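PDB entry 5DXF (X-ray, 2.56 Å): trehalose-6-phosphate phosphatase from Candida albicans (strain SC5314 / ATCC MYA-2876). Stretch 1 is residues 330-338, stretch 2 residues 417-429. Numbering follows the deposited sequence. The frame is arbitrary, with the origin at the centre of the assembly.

Stretch 1 (330-338) GKKLIVGRD
Stretch 2, residues 417-429: EYLALLRVADLAL

Stretch 1 begins outside the strand at Gly 330 (phi/psi 76/12) and runs as an extended strand from Lys 332 to Asp 338. In stretch 2, a helix that began earlier in the chain carries i to i+4 bonds such as Leu 422 N to Tyr 418 O (2.9 Å). Ala 425 (-60/132) breaks from the helical conformation, Asp 426 (-91/-13) bends the chain, and Leu 427 (-150/151) is extended, leading to Ala 428 and Leu 429 in a strand. The axes of the helix and of the Lys 332 to Asp 338 strand run at 138°, nearer antiparallel than parallel, and approach to 8.1 Å. Beyond the helix, a single bridge pairs Ile 334 with Leu 427, CA to CA 4.6 Å.

Val 335, which has the largest covered area, points toward stretch 2 in the t rotamer (178°). Its CG2 lies 3.8 Å from Ala 425 CB and its CG1 3.9 Å from Leu 421 CB, so its branched tip packs against both the helix and the segment that follows. Its backbone is also engaged: Val 335 N donates to Leu 427 O at 3.2 Å, nearly linear at 172°.

Two residues earlier on the same strand, Leu 333 makes the polar contacts with Asp 426. Its O accepts from Asp 426 N at 2.8 Å and, weakly, from Leu 427 N at 3.0 Å, while its N donates to Asp 426 OD2 at 3.0 Å. Asp 426 (m, -61°) thus answers both polar backbone atoms of one residue, using its amide and carboxylate. The Leu 333 side chain, off-rotamer at chi1 -99°, brings CD2 to 4.0 Å from Val 424 CG1. Next along the strand, Ile 334 CD1 meets Leu 427 CD1 at 3.8 Å.

Arg 337 (t, t, p) lays its guanidinium flat on Tyr 418 (t, 173°), planes at 14°. Arg 337 CZ sits 3.6 Å from the centroid of the Tyr 418 ring, a cation-pi contact pairing positive charge with the ring's electron-rich face. Arg 337 NH2 also donates to water 1 O at 2.9 Å.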

# COMPACT_ATOMS: atom_id res chain seq x y z
N GLY A 330 7.07 30.05 -13.05
CA GLY A 330 6.65 30.08 -14.44
C GLY A 330 6.50 28.70 -15.07
O GLY A 330 6.36 28.58 -16.28
N LYS A 331 6.52 27.66 -14.23
CA LYS A 331 6.40 26.29 -14.72
C LYS A 331 5.31 25.51 -13.99
O LYS A 331 5.00 25.79 -12.84
CB LYS A 331 7.74 25.56 -14.60
CG LYS A 331 8.82 26.12 -15.51
CD LYS A 331 10.15 25.40 -15.32
CE LYS A 331 11.17 25.90 -16.32
NZ LYS A 331 10.68 25.73 -17.72
N LYS A 332 4.74 24.52 -14.68
CA LYS A 332 3.71 23.66 -14.11
C LYS A 332 4.32 22.35 -13.64
O LYS A 332 5.07 21.71 -14.37
CB LYS A 332 2.60 23.40 -15.12
CG LYS A 332 1.89 24.65 -15.63
CD LYS A 332 1.01 25.29 -14.56
CE LYS A 332 0.21 26.47 -15.11
NZ LYS A 332 -0.63 27.12 -14.07
N LEU A 333 3.98 21.94 -12.42
CA LEU A 333 4.64 20.79 -11.79
C LEU A 333 3.73 19.57 -11.65
O LEU A 333 2.67 19.63 -11.02
CB LEU A 333 5.18 21.18 -10.42
CG LEU A 333 6.67 21.53 -10.31
CD1 LEU A 333 7.20 22.11 -11.62
CD2 LEU A 333 6.92 22.47 -9.15
N ILE A 334 4.17 18.45 -12.24
CA ILE A 334 3.51 17.17 -12.03
C ILE A 334 4.36 16.36 -11.05
O ILE A 334 5.55 16.13 -11.29
CB ILE A 334 3.34 16.38 -13.35
CG1 ILE A 334 2.86 17.31 -14.46
CG2 ILE A 334 2.38 15.22 -13.16
CD1 ILE A 334 2.52 16.60 -15.76
N VAL A 335 3.75 15.95 -9.93
CA VAL A 335 4.48 15.27 -8.87
C VAL A 335 3.86 13.93 -8.51
O VAL A 335 2.66 13.83 -8.27
CB VAL A 335 4.56 16.14 -7.60
CG1 VAL A 335 5.28 15.39 -6.48
CG2 VAL A 335 5.25 17.45 -7.90
N GLY A 336 4.69 12.89 -8.49
CA GLY A 336 4.25 11.56 -8.10
C GLY A 336 5.33 10.81 -7.34
O GLY A 336 6.52 11.07 -7.51
N ARG A 337 4.91 9.88 -6.48
CA ARG A 337 5.83 8.98 -5.80
C ARG A 337 5.34 7.55 -5.90
O ARG A 337 4.29 7.20 -5.36
CB ARG A 337 6.02 9.37 -4.33
CG ARG A 337 7.08 8.52 -3.64
CD ARG A 337 7.31 8.92 -2.19
NE ARG A 337 6.20 8.55 -1.31
CZ ARG A 337 6.24 8.63 0.02
NH1 ARG A 337 7.33 9.06 0.63
NH2 ARG A 337 5.18 8.28 0.73
N ASP A 338 6.11 6.71 -6.58
CA ASP A 338 5.75 5.31 -6.75
C ASP A 338 6.97 4.42 -6.65
O ASP A 338 8.08 4.85 -6.94
CB ASP A 338 5.05 5.09 -8.10
CG ASP A 338 3.82 5.96 -8.27
OD1 ASP A 338 2.74 5.56 -7.81
OD2 ASP A 338 3.95 7.05 -8.87
N GLU A 417 9.94 17.17 2.87
CA GLU A 417 10.25 17.40 1.46
C GLU A 417 9.16 16.79 0.58
O GLU A 417 8.77 17.38 -0.43
CB GLU A 417 11.61 16.81 1.10
CG GLU A 417 12.79 17.68 1.50
CD GLU A 417 14.10 16.92 1.46
OE1 GLU A 417 14.07 15.68 1.50
OE2 GLU A 417 15.17 17.57 1.38
N TYR A 418 8.68 15.62 0.97
CA TYR A 418 7.63 14.92 0.24
C TYR A 418 6.32 15.69 0.28
O TYR A 418 5.70 15.93 -0.76
CB TYR A 418 7.44 13.52 0.82
CG TYR A 418 6.26 12.76 0.25
CD1 TYR A 418 6.25 12.35 -1.07
CD2 TYR A 418 5.16 12.45 1.04
CE1 TYR A 418 5.18 11.65 -1.60
CE2 TYR A 418 4.08 11.76 0.52
CZ TYR A 418 4.10 11.36 -0.79
OH TYR A 418 3.03 10.67 -1.32
N LEU A 419 5.90 16.08 1.48
CA LEU A 419 4.68 16.86 1.65
C LEU A 419 4.76 18.20 0.93
O LEU A 419 3.78 18.65 0.33
CB LEU A 419 4.38 17.08 3.13
CG LEU A 419 4.11 15.80 3.91
CD1 LEU A 419 3.60 16.13 5.30
CD2 LEU A 419 3.11 14.92 3.17
N ALA A 420 5.93 18.84 1.01
CA ALA A 420 6.20 20.03 0.22
C ALA A 420 5.89 19.74 -1.23
O ALA A 420 5.05 20.40 -1.83
CB ALA A 420 7.64 20.47 0.36
N LEU A 421 6.57 18.74 -1.78
CA LEU A 421 6.37 18.30 -3.16
C LEU A 421 4.89 18.14 -3.54
O LEU A 421 4.46 18.61 -4.59
CB LEU A 421 7.13 16.99 -3.42
CG LEU A 421 8.65 17.09 -3.59
CD1 LEU A 421 9.30 15.72 -3.52
CD2 LEU A 421 8.99 17.78 -4.91
N LEU A 422 4.12 17.50 -2.67
CA LEU A 422 2.69 17.33 -2.93
C LEU A 422 1.96 18.67 -2.94
O LEU A 422 1.11 18.91 -3.80
CB LEU A 422 2.06 16.40 -1.90
CG LEU A 422 2.50 14.93 -1.98
CD1 LEU A 422 1.74 14.09 -0.97
CD2 LEU A 422 2.32 14.39 -3.39
N ARG A 423 2.30 19.56 -2.01
CA ARG A 423 1.64 20.86 -1.93
C ARG A 423 1.96 21.77 -3.12
O ARG A 423 1.07 22.44 -3.64
CB ARG A 423 2.02 21.57 -0.62
CG ARG A 423 1.12 21.21 0.56
CD ARG A 423 1.43 22.07 1.78
NE ARG A 423 1.24 23.49 1.51
CZ ARG A 423 1.67 24.47 2.29
NH1 ARG A 423 2.32 24.19 3.42
NH2 ARG A 423 1.45 25.73 1.96
N VAL A 424 3.22 21.80 -3.57
CA VAL A 424 3.59 22.67 -4.68
C VAL A 424 3.06 22.12 -6.01
O VAL A 424 3.01 22.83 -7.01
CB VAL A 424 5.14 22.84 -4.80
CG1 VAL A 424 5.50 23.99 -5.74
CG2 VAL A 424 5.77 23.06 -3.43
N ALA A 425 2.64 20.86 -6.01
CA ALA A 425 2.19 20.21 -7.23
C ALA A 425 0.99 20.90 -7.88
O ALA A 425 0.01 21.24 -7.22
CB ALA A 425 1.85 18.76 -6.95
N ASP A 426 1.09 21.13 -9.19
CA ASP A 426 -0.03 21.61 -9.96
C ASP A 426 -0.82 20.44 -10.53
O ASP A 426 -1.93 20.60 -11.02
CB ASP A 426 0.46 22.52 -11.08
CG ASP A 426 1.20 23.75 -10.57
OD1 ASP A 426 0.55 24.64 -9.98
OD2 ASP A 426 2.42 23.82 -10.76
N LEU A 427 -0.23 19.25 -10.45
CA LEU A 427 -0.88 18.04 -10.92
C LEU A 427 -0.42 16.81 -10.15
O LEU A 427 0.70 16.76 -9.68
CB LEU A 427 -0.59 17.82 -12.40
CG LEU A 427 -1.65 17.14 -13.26
CD1 LEU A 427 -1.01 16.42 -14.42
CD2 LEU A 427 -2.50 16.18 -12.46
N ALA A 428 -1.29 15.83 -10.04
CA ALA A 428 -0.91 14.55 -9.53
C ALA A 428 -1.35 13.55 -10.57
O ALA A 428 -2.44 13.67 -11.10
CB ALA A 428 -1.60 14.28 -8.22
N LEU A 429 -0.50 12.59 -10.89
CA LEU A 429 -0.85 11.57 -11.87
C LEU A 429 -0.58 10.17 -11.32
O LEU A 429 0.56 9.81 -11.05
CB LEU A 429 -0.08 11.78 -13.19
CG LEU A 429 -0.40 10.86 -14.37
CD1 LEU A 429 -1.91 10.73 -14.56
CD2 LEU A 429 0.25 11.39 -15.65
O HOH W 1 3.20 7.28 -1.11